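Local coordinates for protein acetyl-CoA acetyltransferase (Bacillus anthracis, PDB 3SS6) that probably catalyses the thiolase condensation of two acetyl-CoA molecules into acetoacetyl-CoA, and its reverse, at residues H185-L189 / H220-I225. Residues are numbered along the deposited sequence; the frame is centred on the assembly and turned at random.
Sequences HTLAL and HPRADI. With SO4 (sulfate ion), chain C.
H185 lays one face of its imidazole over I225, whose CG1 stands 3.8 Å from the ring centroid and 8° off the normal, a CH-pi contact. With CG anti to its carbonyl carbon (chi1 -76°), the histidine reaches from the helix to the loop, and its ND1 accepts a hydrogen bond from the backbone N of R222 (3.0 Å, N-H...N 153°). R222 N lies near the ring plane; accepting its N-H leaves ND1 without a proton, and face contact and edge bond together fix the ring's rotation. One turn on, A188 CB meets P221 CG at 3.8 Å, while the forked end of L189 lies against the loop, CD2 3.7 Å from P221 CB and CD1 3.6 Å from R222 O. R222 to I225 form a type I turn, within which R222 and D224 form a side-on salt bridge, NE to OD1 (2.8 Å) and NH2 to OD2. A sulfate, probably from the crystallisation liquor, takes hydrogen bonds from A223 N and D224 N. The contact thus joins helix 174-194 to the loop between strand 212-215 and helix 227-231; from helix 345-348, V346 touches H185, and L348 touches A188 and P221, while L230 of helix 227-231 packs on I225.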
loop_
_atom_site.group_PDB
_atom_site.type_symbol
_atom_site.label_atom_id
_atom_site.label_comp_id
_atom_site.label_asym_id
_atom_site.label_seq_id
_atom_site.Cartn_x
_atom_site.Cartn_y
_atom_site.Cartn_z
ATOM N N HIS A 185 -29.479 13.107 20.944
ATOM C CA HIS A 185 -28.742 14.365 20.864
ATOM C C HIS A 185 -29.255 15.368 21.883
ATOM O O HIS A 185 -28.471 16.051 22.538
ATOM C CB HIS A 185 -28.856 14.971 19.466
ATOM C CG HIS A 185 -28.008 14.286 18.445
ATOM N ND1 HIS A 185 -26.735 14.710 18.135
ATOM C CD2 HIS A 185 -28.250 13.208 17.659
ATOM C CE1 HIS A 185 -26.223 13.919 17.208
ATOM N NE2 HIS A 185 -27.123 13.001 16.899
ATOM N N THR A 186 -30.576 15.460 22.005
ATOM C CA THR A 186 -31.181 16.479 22.859
ATOM C C THR A 186 -30.794 16.294 24.327
ATOM O O THR A 186 -30.411 17.262 25.013
ATOM C CB THR A 186 -32.715 16.497 22.724
ATOM O OG1 THR A 186 -33.075 16.830 21.374
ATOM C CG2 THR A 186 -33.317 17.549 23.655
ATOM N N LEU A 187 -30.901 15.058 24.810
ATOM C CA LEU A 187 -30.569 14.757 26.198
ATOM C C LEU A 187 -29.069 14.898 26.464
ATOM O O LEU A 187 -28.673 15.364 27.537
ATOM C CB LEU A 187 -31.071 13.366 26.598
ATOM C CG LEU A 187 -32.599 13.236 26.575
ATOM C CD1 LEU A 187 -33.018 11.825 26.978
ATOM C CD2 LEU A 187 -33.253 14.262 27.498
ATOM N N ALA A 188 -28.240 14.519 25.489
ATOM C CA ALA A 188 -26.792 14.693 25.627
ATOM C C ALA A 188 -26.439 16.176 25.741
ATOM O O ALA A 188 -25.683 16.571 26.634
ATOM C CB ALA A 188 -26.036 14.036 24.455
ATOM N N LEU A 189 -26.989 16.997 24.843
ATOM C CA LEU A 189 -26.733 18.441 24.874
ATOM C C LEU A 189 -27.144 19.051 26.211
ATOM O O LEU A 189 -26.413 19.867 26.776
ATOM C CB LEU A 189 -27.447 19.160 23.715
ATOM C CG LEU A 189 -26.861 18.824 22.332
ATOM C CD1 LEU A 189 -27.810 19.203 21.196
ATOM C CD2 LEU A 189 -25.499 19.487 22.134
ATOM N N HIS A 220 -19.644 14.861 19.538
ATOM C CA HIS A 220 -20.624 14.252 18.634
ATOM C C HIS A 220 -22.024 14.884 18.703
ATOM O O HIS A 220 -22.703 14.971 17.689
ATOM C CB HIS A 220 -20.729 12.727 18.833
ATOM C CG HIS A 220 -21.275 12.009 17.637
ATOM N ND1 HIS A 220 -20.490 11.673 16.554
ATOM C CD2 HIS A 220 -22.525 11.582 17.343
ATOM C CE1 HIS A 220 -21.230 11.057 15.649
ATOM N NE2 HIS A 220 -22.469 10.990 16.101
ATOM N N PRO A 221 -22.476 15.297 19.899
ATOM C CA PRO A 221 -23.835 15.850 19.940
ATOM C C PRO A 221 -23.962 17.094 19.068
ATOM O O PRO A 221 -23.047 17.927 19.050
ATOM C CB PRO A 221 -24.023 16.194 21.417
ATOM C CG PRO A 221 -23.186 15.127 22.123
ATOM C CD PRO A 221 -21.937 15.055 21.250
ATOM N N ARG A 222 -25.081 17.210 18.355
ATOM C CA ARG A 222 -25.279 18.283 17.385
ATOM C C ARG A 222 -26.546 19.077 17.656
ATOM O O ARG A 222 -27.640 18.526 17.632
ATOM C CB ARG A 222 -25.401 17.721 15.971
ATOM C CG ARG A 222 -24.198 16.959 15.451
ATOM C CD ARG A 222 -24.555 16.285 14.114
ATOM N NE ARG A 222 -24.932 17.260 13.085
ATOM C CZ ARG A 222 -25.373 16.939 11.869
ATOM N NH1 ARG A 222 -25.504 15.665 11.522
ATOM N NH2 ARG A 222 -25.689 17.893 10.999
ATOM N N ALA A 223 -26.398 20.374 17.865
ATOM C CA ALA A 223 -27.565 21.234 18.053
ATOM C C ALA A 223 -28.401 21.336 16.772
ATOM O O ALA A 223 -29.597 21.638 16.823
ATOM C CB ALA A 223 -27.132 22.612 18.526
ATOM N N ASP A 224 -27.779 21.073 15.626
ATOM C CA ASP A 224 -28.478 21.196 14.350
ATOM C C ASP A 224 -29.242 19.928 13.942
ATOM O O ASP A 224 -29.883 19.892 12.887
ATOM C CB ASP A 224 -27.527 21.664 13.238
ATOM C CG ASP A 224 -26.515 20.607 12.839
ATOM O OD1 ASP A 224 -26.307 19.648 13.606
ATOM O OD2 ASP A 224 -25.917 20.743 11.751
ATOM N N ILE A 225 -29.183 18.894 14.775
ATOM C CA ILE A 225 -30.022 17.724 14.565
ATOM C C ILE A 225 -31.451 18.082 14.970
ATOM O O ILE A 225 -31.723 18.430 16.124
ATOM C CB ILE A 225 -29.527 16.506 15.360
ATOM C CG1 ILE A 225 -28.244 15.941 14.737
ATOM C CG2 ILE A 225 -30.593 15.422 15.406
ATOM C CD1 ILE A 225 -28.424 15.405 13.323
HETATM S S SO4 C . -23.557 21.691 16.236
HETATM O O1 SO4 C . -23.748 21.305 17.637
HETATM O O2 SO4 C . -23.005 23.045 16.188
HETATM O O3 SO4 C . -22.627 20.763 15.592
HETATM O O4 SO4 C . -24.835 21.667 15.521
#